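Long-range contact in glutamyl endopeptidase (PDB 6PYM), which is a secreted serine protease that probably cleaves peptide chains on the carbonyl side of glutamic acid, and also aspartic acid, residues: residues 66-75 against 134-143. The protein carries 1 engineered substitution. Sequence-based numbering, arbitrary orientation.
Sequences HPSAKNENDY and YPGDKPLATM
The two barrels of the trypsin-like protease fold meet here loop to loop: Ala69 and Tyr134 touch where the turn leaving barrel strand 64-67 faces the connection between strands 128-133 and 143-154 of the other sheet. Tyr134 OH donates to Ala69 O at 2.7 Å; the C=O...donor angle of 119° and the in-plane position place the hydroxyl on a carbonyl lone pair. The oxygen also lies in the plane of the Tyr134 ring, at its edge, while Ala69 CB packs 3.9 Å from Tyr134 CE1. Phe24 of strand 22-27 meets this ring edge-to-face.

Ala141, within a type II turn from Pro139 to Thr142, brings CB to 3.8 Å from Tyr75 CE1, an oblique approach to that ring. Its O takes a CA-H...O contact from Asn71 CA at 3.3 Å. Water 1 donates to Lys70 O and accepts from Met143 N, and Thr142 CA-H points at Lys70 O (157° at the hydrogen). Water 2 likewise links Glu72 N, at 3.1 Å, to Leu140 O. Glu72 CG lies anti to the backbone N (chi1 -171°), which carries the extended chain across Leu140, OE2 reaching 3.6 Å from CD2.

The Ala69 and Ala141 methyls supply apolar packing, whereas the two bridges satisfy backbone groups of both segments, consistent with ordered water being part of the join.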
loop_
_atom_site.group_PDB
_atom_site.type_symbol
_atom_site.label_atom_id
_atom_site.label_comp_id
_atom_site.label_asym_id
_atom_site.label_seq_id
_atom_site.Cartn_x
_atom_site.Cartn_y
_atom_site.Cartn_z
ATOM N N HIS A 66 -4.382 7.038 -7.503
ATOM C CA HIS A 66 -4.707 8.357 -6.962
ATOM C C HIS A 66 -4.007 8.504 -5.615
ATOM O O HIS A 66 -4.557 8.111 -4.575
ATOM C CB HIS A 66 -6.221 8.499 -6.780
ATOM C CG HIS A 66 -7.023 8.419 -8.049
ATOM N ND1 HIS A 66 -7.462 7.239 -8.617
ATOM C CD2 HIS A 66 -7.524 9.411 -8.823
ATOM C CE1 HIS A 66 -8.181 7.510 -9.697
ATOM N NE2 HIS A 66 -8.232 8.820 -9.842
ATOM N N PRO A 67 -2.797 9.058 -5.577
ATOM C CA PRO A 67 -2.130 9.236 -4.282
ATOM C C PRO A 67 -2.860 10.296 -3.479
ATOM O O PRO A 67 -3.313 11.308 -4.021
ATOM C CB PRO A 67 -0.721 9.699 -4.671
ATOM C CG PRO A 67 -0.911 10.386 -5.992
ATOM C CD PRO A 67 -2.022 9.642 -6.690
ATOM N N SER A 68 -2.998 10.048 -2.182
ATOM C CA SER A 68 -3.616 11.001 -1.266
ATOM C C SER A 68 -5.101 11.188 -1.520
ATOM O O SER A 68 -5.661 12.215 -1.118
ATOM C CB SER A 68 -2.927 12.381 -1.254
ATOM O OG SER A 68 -1.559 12.336 -1.628
ATOM N N ALA A 69 -5.765 10.242 -2.184
ATOM C CA ALA A 69 -7.190 10.390 -2.442
ATOM C C ALA A 69 -7.936 10.591 -1.132
ATOM O O ALA A 69 -7.646 9.935 -0.126
ATOM C CB ALA A 69 -7.725 9.146 -3.140
ATOM N N LYS A 70 -8.886 11.527 -1.145
ATOM C CA LYS A 70 -9.647 11.877 0.049
ATOM C C LYS A 70 -11.090 11.407 -0.000
ATOM O O LYS A 70 -11.632 10.998 1.034
ATOM C CB LYS A 70 -9.597 13.387 0.305
ATOM C CG LYS A 70 -10.307 13.786 1.594
ATOM C CD LYS A 70 -10.141 15.249 1.904
ATOM C CE LYS A 70 -10.873 15.607 3.182
ATOM N NZ LYS A 70 -12.329 15.304 3.103
ATOM N N ASN A 71 -11.719 11.471 -1.172
ATOM C CA ASN A 71 -13.008 10.837 -1.436
ATOM C C ASN A 71 -13.187 10.773 -2.949
ATOM O O ASN A 71 -12.325 11.218 -3.709
ATOM C CB ASN A 71 -14.170 11.538 -0.715
ATOM C CG ASN A 71 -14.339 12.990 -1.131
ATOM O OD1 ASN A 71 -14.620 13.286 -2.288
ATOM N ND2 ASN A 71 -14.184 13.896 -0.179
ATOM N N GLU A 72 -14.321 10.214 -3.383
ATOM C CA GLU A 72 -14.589 9.973 -4.799
ATOM C C GLU A 72 -14.603 11.256 -5.625
ATOM O O GLU A 72 -14.390 11.199 -6.843
ATOM C CB GLU A 72 -15.937 9.251 -4.918
ATOM C CG GLU A 72 -16.293 8.734 -6.297
ATOM C CD GLU A 72 -17.614 7.982 -6.310
ATOM O OE1 GLU A 72 -18.354 8.051 -5.303
ATOM O OE2 GLU A 72 -17.906 7.318 -7.323
ATOM N N ASN A 73 -14.854 12.401 -4.996
ATOM C CA ASN A 73 -14.892 13.687 -5.679
ATOM C C ASN A 73 -13.730 14.583 -5.274
ATOM O O ASN A 73 -13.788 15.797 -5.495
ATOM C CB ASN A 73 -16.221 14.395 -5.411
ATOM C CG ASN A 73 -17.415 13.546 -5.779
ATOM O OD1 ASN A 73 -18.262 13.246 -4.936
ATOM N ND2 ASN A 73 -17.487 13.148 -7.039
ATOM N N ASP A 74 -12.676 14.010 -4.683
ATOM C CA ASP A 74 -11.579 14.807 -4.126
ATOM C C ASP A 74 -10.291 13.989 -4.252
ATOM O O ASP A 74 -9.911 13.244 -3.341
ATOM C CB ASP A 74 -11.858 15.204 -2.685
ATOM C CG ASP A 74 -10.887 16.252 -2.168
ATOM O OD1 ASP A 74 -9.823 16.447 -2.782
ATOM O OD2 ASP A 74 -11.186 16.884 -1.129
ATOM N N TYR A 75 -9.622 14.158 -5.388
ATOM C CA TYR A 75 -8.320 13.563 -5.657
ATOM C C TYR A 75 -7.342 14.728 -5.733
ATOM O O TYR A 75 -7.073 15.251 -6.826
ATOM C CB TYR A 75 -8.376 12.812 -6.986
ATOM C CG TYR A 75 -9.331 11.641 -6.995
ATOM C CD1 TYR A 75 -9.166 10.577 -6.115
ATOM C CD2 TYR A 75 -10.381 11.579 -7.903
ATOM C CE1 TYR A 75 -10.021 9.485 -6.136
ATOM C CE2 TYR A 75 -11.250 10.491 -7.924
ATOM C CZ TYR A 75 -11.063 9.449 -7.037
ATOM O OH TYR A 75 -11.910 8.362 -7.045
ATOM N N TYR A 134 -7.636 1.990 1.719
ATOM C CA TYR A 134 -8.947 2.324 1.159
ATOM C C TYR A 134 -9.910 1.146 1.287
ATOM O O TYR A 134 -10.202 0.456 0.304
ATOM C CB TYR A 134 -8.781 2.807 -0.285
ATOM C CG TYR A 134 -8.038 4.121 -0.346
ATOM C CD1 TYR A 134 -8.732 5.315 -0.240
ATOM C CD2 TYR A 134 -6.647 4.170 -0.448
ATOM C CE1 TYR A 134 -8.079 6.524 -0.247
ATOM C CE2 TYR A 134 -5.984 5.383 -0.466
ATOM C CZ TYR A 134 -6.705 6.553 -0.373
ATOM O OH TYR A 134 -6.025 7.753 -0.399
ATOM N N PRO A 135 -10.442 0.904 2.488
ATOM C CA PRO A 135 -11.378 -0.214 2.678
ATOM C C PRO A 135 -12.691 -0.002 1.944
ATOM O O PRO A 135 -13.275 1.082 1.969
ATOM C CB PRO A 135 -11.608 -0.224 4.195
ATOM C CG PRO A 135 -11.330 1.188 4.627
ATOM C CD PRO A 135 -10.194 1.632 3.741
ATOM N N GLY A 136 -13.191 -1.083 1.343
ATOM C CA GLY A 136 -14.388 -1.033 0.518
ATOM C C GLY A 136 -15.708 -0.958 1.254
ATOM O O GLY A 136 -16.744 -0.768 0.604
ATOM N N ASP A 137 -15.720 -1.106 2.577
ATOM C CA ASP A 137 -16.960 -0.883 3.307
ATOM C C ASP A 137 -17.226 0.591 3.559
ATOM O O ASP A 137 -18.350 0.951 3.925
ATOM C CB ASP A 137 -16.989 -1.677 4.617
ATOM C CG ASP A 137 -15.914 -1.249 5.603
ATOM O OD1 ASP A 137 -14.761 -0.984 5.192
ATOM O OD2 ASP A 137 -16.210 -1.206 6.814
ATOM N N LYS A 138 -16.241 1.442 3.346
ATOM C CA LYS A 138 -16.367 2.872 3.527
ATOM C C LYS A 138 -16.636 3.537 2.188
ATOM O O LYS A 138 -16.550 2.900 1.135
ATOM C CB LYS A 138 -15.083 3.405 4.173
ATOM C CG LYS A 138 -14.697 2.669 5.453
ATOM C CD LYS A 138 -15.770 2.736 6.532
ATOM C CE LYS A 138 -15.188 2.296 7.861
ATOM N NZ LYS A 138 -16.191 2.280 8.957
ATOM N N PRO A 139 -16.977 4.830 2.179
ATOM C CA PRO A 139 -17.252 5.486 0.897
ATOM C C PRO A 139 -16.029 5.433 -0.009
ATOM O O PRO A 139 -14.877 5.459 0.453
ATOM C CB PRO A 139 -17.603 6.923 1.297
ATOM C CG PRO A 139 -18.123 6.799 2.694
ATOM C CD PRO A 139 -17.271 5.722 3.315
ATOM N N LEU A 140 -16.290 5.334 -1.310
ATOM C CA LEU A 140 -15.226 5.100 -2.277
ATOM C C LEU A 140 -14.133 6.154 -2.148
ATOM O O LEU A 140 -14.410 7.350 -2.009
ATOM C CB LEU A 140 -15.797 5.099 -3.695
ATOM C CG LEU A 140 -14.837 4.687 -4.814
ATOM C CD1 LEU A 140 -14.429 3.231 -4.678
ATOM C CD2 LEU A 140 -15.463 4.951 -6.177
ATOM N N ALA A 141 -12.883 5.692 -2.161
ATOM C CA ALA A 141 -11.704 6.550 -2.168
ATOM C C ALA A 141 -11.517 7.340 -0.880
ATOM O O ALA A 141 -10.833 8.368 -0.885
ATOM C CB ALA A 141 -11.657 7.463 -3.400
ATOM N N THR A 142 -12.091 6.880 0.233
ATOM C CA THR A 142 -11.802 7.463 1.534
ATOM C C THR A 142 -10.711 6.667 2.242
ATOM O O THR A 142 -10.693 5.431 2.200
ATOM C CB THR A 142 -13.046 7.598 2.424
ATOM O OG1 THR A 142 -13.649 6.310 2.674
ATOM C CG2 THR A 142 -14.070 8.544 1.785
ATOM N N MET A 143 -9.791 7.388 2.873
ATOM C CA MET A 143 -8.611 6.792 3.486
ATOM C C MET A 143 -8.869 6.543 4.967
ATOM O O MET A 143 -9.366 7.435 5.670
ATOM C CB MET A 143 -7.414 7.728 3.308
ATOM C CG MET A 143 -6.112 7.117 3.784
ATOM S SD MET A 143 -4.713 8.256 3.896
ATOM C CE MET A 143 -4.522 8.781 2.187
HETATM O O HOH W 1 -10.668 10.127 3.498
HETATM O O HOH W 2 -16.442 8.998 -1.462
#